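Local structure of fibronectin-binding protein (Streptococcus pyogenes, 5A0L) at residues L140-E148 and V161-I172. The protein is a streptococcal surface adhesin that binds fibronectin and whose N-terminal domain carries an internal thioester that mediates covalent host binding. Numbering follows the deposited sequence. Where two conformers were deposited one is given.
Sequences LNDVNKMWE and VTLMREALKKLI
Arg165 reaches from helix 158-172 into the loop Val143-Glu148 and holds it chiefly by one carbonyl. Both NE and NH2 donate to Met146 O, each at 2.9 Å, a side-on grip that sets the guanidinium edge against the type II turn of Lys145-Glu148. The two bonds differ: NE lies in the carbonyl plane, whereas NH2 stands well above it. NH2 also forms a salt bridge to Glu148 OE1 at 2.8 Å, with a nearly straight N-H...O angle of 172° and the anti lone pair of the oxygen; the other carboxylate oxygen, OE2, pairs with Arg152. A water accepts from Arg165 NH1 and donates to Glu148 OE1. These in-plane bonds set the orientation of the flat group, while Asn144 O, with no hydrogen bond to it, lies over the centre of one face and Val161 CG1 flanks the opposite face near the rim.

Trp147, at the N-cap of the next helix, is clasped between two methionines. Met164 CE projects onto one ring face, 3.7 Å from the centroid of the six-membered ring and 8° off its normal, a CH-pi contact; the bend at chi3 (71°) turns this methyl onto the indole. Met146 CB covers the other face, offset toward the rim. Val143 presses CG1 against Lys169 CG (3.8 Å), and Leu168 CD2 meets Met146 SD at 3.7 Å. Nearer the surface, Lys169 NZ donates to Asn144 OD1 (2.6 Å), on a lone pair in the amide plane, while also bridging to Glu166.

The contact thus fastens the loop after helix 120-135 onto helix 158-172 within the helical part of the thioester domain. Helix 120-135 packs against the apolar side, with Leu125 touching Trp147, Val126 touching Met164 and Tyr133 touching Leu140.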
loop_
_atom_site.group_PDB
_atom_site.type_symbol
_atom_site.label_atom_id
_atom_site.label_comp_id
_atom_site.label_asym_id
_atom_site.label_seq_id
_atom_site.Cartn_x
_atom_site.Cartn_y
_atom_site.Cartn_z
ATOM N N LEU A 140 -2.928 -13.891 7.329
ATOM C CA LEU A 140 -1.455 -13.939 7.608
ATOM C C LEU A 140 -1.030 -14.866 8.798
ATOM O O LEU A 140 -0.276 -14.458 9.690
ATOM C CB LEU A 140 -0.824 -12.525 7.787
ATOM C CG LEU A 140 -0.999 -11.617 6.564
ATOM C CD1 LEU A 140 -0.394 -10.251 6.851
ATOM C CD2 LEU A 140 -0.355 -12.235 5.326
ATOM N N ASN A 141 -1.529 -16.092 8.810
ATOM C CA ASN A 141 -1.266 -16.997 9.926
ATOM C C ASN A 141 -0.056 -17.920 9.719
ATOM O O ASN A 141 0.255 -18.728 10.603
ATOM C CB ASN A 141 -2.521 -17.826 10.188
ATOM C CG ASN A 141 -3.118 -18.366 8.913
ATOM O OD1 ASN A 141 -2.393 -18.756 8.001
ATOM N ND2 ASN A 141 -4.437 -18.410 8.844
ATOM N N ASP A 142 0.633 -17.773 8.585
ATOM C CA ASP A 142 1.739 -18.644 8.191
ATOM C C ASP A 142 2.935 -17.804 7.702
ATOM O O ASP A 142 3.573 -18.156 6.692
ATOM C CB ASP A 142 1.211 -19.499 7.015
ATOM C CG ASP A 142 1.742 -20.878 6.994
ATOM O OD1 ASP A 142 1.875 -21.463 8.088
ATOM O OD2 ASP A 142 1.954 -21.402 5.868
ATOM N N VAL A 143 3.266 -16.728 8.413
ATOM C CA VAL A 143 4.281 -15.791 7.892
ATOM C C VAL A 143 5.637 -16.483 7.701
ATOM O O VAL A 143 6.344 -16.175 6.748
ATOM C CB VAL A 143 4.397 -14.517 8.770
ATOM C CG1 VAL A 143 5.568 -13.632 8.336
ATOM C CG2 VAL A 143 3.101 -13.733 8.765
ATOM N N ASN A 144 5.979 -17.431 8.576
ATOM C CA ASN A 144 7.277 -18.108 8.466
ATOM C C ASN A 144 7.475 -18.908 7.213
ATOM O O ASN A 144 8.613 -19.263 6.892
ATOM C CB ASN A 144 7.519 -19.039 9.647
ATOM C CG ASN A 144 7.909 -18.305 10.883
ATOM O OD1 ASN A 144 8.262 -17.130 10.843
ATOM N ND2 ASN A 144 7.869 -19.012 12.010
ATOM N N LYS A 145 6.380 -19.236 6.521
ATOM C CA LYS A 145 6.459 -19.948 5.248
ATOM C C LYS A 145 6.197 -19.059 4.040
ATOM O O LYS A 145 6.245 -19.528 2.922
ATOM C CB LYS A 145 5.488 -21.141 5.245
ATOM C CG LYS A 145 5.891 -22.280 6.170
ATOM C CD LYS A 145 4.807 -23.320 6.300
ATOM C CE LYS A 145 5.343 -24.582 6.968
ATOM N NZ LYS A 145 5.962 -24.308 8.307
ATOM N N MET A 146 5.925 -17.778 4.246
ATOM C CA MET A 146 5.603 -16.918 3.104
ATOM C C MET A 146 6.802 -16.780 2.190
ATOM O O MET A 146 7.941 -16.633 2.643
ATOM C CB MET A 146 5.085 -15.562 3.560
ATOM C CG MET A 146 3.667 -15.661 4.100
ATOM S SD MET A 146 3.051 -14.083 4.718
ATOM C CE MET A 146 2.748 -13.230 3.207
ATOM N N TRP A 147 6.505 -16.817 0.893
ATOM C CA TRP A 147 7.512 -16.691 -0.179
ATOM C C TRP A 147 8.520 -17.856 -0.216
ATOM O O TRP A 147 9.560 -17.767 -0.888
ATOM C CB TRP A 147 8.225 -15.319 -0.119
ATOM C CG TRP A 147 7.271 -14.192 -0.127
ATOM C CD1 TRP A 147 6.453 -13.832 -1.141
ATOM C CD2 TRP A 147 7.003 -13.279 0.952
ATOM N NE1 TRP A 147 5.684 -12.753 -0.762
ATOM C CE2 TRP A 147 6.002 -12.399 0.523
ATOM C CE3 TRP A 147 7.517 -13.134 2.236
ATOM C CZ2 TRP A 147 5.536 -11.361 1.318
ATOM C CZ3 TRP A 147 7.043 -12.109 3.033
ATOM C CH2 TRP A 147 6.060 -11.243 2.579
ATOM N N GLU A 148 8.226 -18.952 0.469
ATOM C CA GLU A 148 9.105 -20.100 0.403
ATOM C C GLU A 148 9.197 -20.652 -1.032
ATOM O O GLU A 148 10.233 -21.190 -1.429
ATOM C CB GLU A 148 8.665 -21.180 1.381
ATOM C CG GLU A 148 9.664 -22.316 1.550
ATOM C CD GLU A 148 11.007 -21.951 2.178
ATOM O OE1 GLU A 148 11.193 -20.849 2.706
ATOM O OE2 GLU A 148 11.876 -22.841 2.153
ATOM N N VAL A 161 14.193 -13.005 1.925
ATOM C CA VAL A 161 12.916 -13.513 2.427
ATOM C C VAL A 161 12.910 -13.510 3.962
ATOM O O VAL A 161 11.886 -13.196 4.561
ATOM C CB VAL A 161 12.564 -14.888 1.808
ATOM C CG1 VAL A 161 11.277 -15.413 2.357
ATOM C CG2 VAL A 161 12.281 -14.749 0.301
ATOM N N THR A 162 14.037 -13.815 4.603
ATOM C CA THR A 162 14.085 -13.753 6.051
ATOM C C THR A 162 13.793 -12.316 6.530
ATOM O O THR A 162 13.012 -12.099 7.488
ATOM C CB THR A 162 15.443 -14.261 6.554
ATOM O OG1 THR A 162 15.612 -15.621 6.125
ATOM C CG2 THR A 162 15.530 -14.184 8.069
ATOM N N LEU A 163 14.402 -11.326 5.884
ATOM C CA LEU A 163 14.123 -9.925 6.253
ATOM C C LEU A 163 12.636 -9.598 6.064
ATOM O O LEU A 163 12.018 -8.917 6.883
ATOM C CB LEU A 163 14.957 -8.935 5.413
ATOM C CG LEU A 163 16.478 -8.934 5.650
ATOM C CD1 LEU A 163 17.101 -7.981 4.652
ATOM C CD2 LEU A 163 16.823 -8.590 7.074
ATOM N N MET A 164 12.083 -10.040 4.935
ATOM C CA MET A 164 10.673 -9.734 4.614
ATOM C C MET A 164 9.699 -10.303 5.645
ATOM O O MET A 164 8.764 -9.614 6.069
ATOM C CB MET A 164 10.342 -10.304 3.234
ATOM C CG MET A 164 11.050 -9.563 2.067
ATOM S SD MET A 164 10.997 -10.504 0.510
ATOM C CE MET A 164 9.249 -10.337 0.083
ATOM N N ARG A 165 9.913 -11.551 6.032
ATOM C CA ARG A 165 9.038 -12.182 7.008
ATOM C C ARG A 165 9.110 -11.468 8.348
ATOM O O ARG A 165 8.064 -11.226 8.971
ATOM C CB ARG A 165 9.428 -13.643 7.196
ATOM C CG ARG A 165 9.179 -14.499 5.984
ATOM C CD ARG A 165 9.860 -15.861 6.107
ATOM N NE ARG A 165 9.571 -16.743 4.983
ATOM C CZ ARG A 165 10.269 -17.820 4.643
ATOM N NH1 ARG A 165 11.314 -18.194 5.352
ATOM N NH2 ARG A 165 9.923 -18.516 3.569
ATOM N N GLU A 166 10.316 -11.118 8.799
ATOM C CA GLU A 166 10.428 -10.445 10.073
ATOM C C GLU A 166 9.792 -9.069 10.051
ATOM O O GLU A 166 9.155 -8.634 11.027
ATOM C CB GLU A 166 11.911 -10.412 10.526
ATOM C CG GLU A 166 12.467 -11.801 10.837
ATOM C CD GLU A 166 11.580 -12.598 11.805
ATOM O OE1 GLU A 166 11.379 -12.110 12.937
ATOM O OE2 GLU A 166 11.066 -13.712 11.440
ATOM N N ALA A 167 9.956 -8.352 8.944
ATOM C CA ALA A 167 9.352 -7.036 8.798
ATOM C C ALA A 167 7.825 -7.138 8.852
ATOM O O ALA A 167 7.165 -6.327 9.502
ATOM C CB ALA A 167 9.809 -6.349 7.533
ATOM N N LEU A 168 7.284 -8.106 8.119
ATOM C CA LEU A 168 5.827 -8.253 8.079
ATOM C C LEU A 168 5.251 -8.503 9.494
ATOM O O LEU A 168 4.242 -7.898 9.880
ATOM C CB LEU A 168 5.454 -9.356 7.100
ATOM C CG LEU A 168 3.953 -9.571 6.923
ATOM C CD1 LEU A 168 3.228 -8.301 6.540
ATOM C CD2 LEU A 168 3.730 -10.661 5.874
ATOM N N LYS A 169 5.909 -9.354 10.265
ATOM C CA LYS A 169 5.460 -9.625 11.620
ATOM C C LYS A 169 5.418 -8.341 12.459
ATOM O O LYS A 169 4.470 -8.109 13.209
ATOM C CB LYS A 169 6.383 -10.624 12.299
ATOM C CG LYS A 169 6.315 -12.018 11.744
ATOM C CD LYS A 169 7.316 -12.913 12.478
ATOM C CE LYS A 169 7.395 -14.259 11.831
ATOM N NZ LYS A 169 8.493 -15.064 12.434
ATOM N N LYS A 170 6.443 -7.497 12.321
ATOM C CA LYS A 170 6.478 -6.256 13.085
ATOM C C LYS A 170 5.354 -5.316 12.666
ATOM O O LYS A 170 4.752 -4.617 13.487
ATOM C CB LYS A 170 7.848 -5.579 12.971
ATOM C CG LYS A 170 8.989 -6.391 13.605
ATOM C CD LYS A 170 10.369 -5.767 13.392
ATOM C CE LYS A 170 11.523 -6.712 13.746
ATOM N NZ LYS A 170 12.770 -6.030 13.296
ATOM N N LEU A 171 5.080 -5.259 11.365
ATOM C CA LEU A 171 4.076 -4.363 10.832
ATOM C C LEU A 171 2.667 -4.699 11.293
ATOM O O LEU A 171 1.854 -3.782 11.410
ATOM C CB LEU A 171 4.124 -4.283 9.309
ATOM C CG LEU A 171 5.333 -3.598 8.678
ATOM C CD1 LEU A 171 5.318 -3.805 7.167
ATOM C CD2 LEU A 171 5.357 -2.109 8.996
ATOM N N ILE A 172 2.369 -5.988 11.486
ATOM C CA ILE A 172 1.003 -6.404 11.830
ATOM C C ILE A 172 0.814 -6.624 13.329
ATOM O O ILE A 172 -0.272 -7.012 13.770
ATOM C CB ILE A 172 0.541 -7.631 11.013
ATOM C CG1 ILE A 172 1.371 -8.885 11.341
ATOM C CG2 ILE A 172 0.576 -7.318 9.521
ATOM C CD1 ILE A 172 0.878 -10.154 10.662
HETATM O O HOH W 1 13.121 -20.164 4.269
#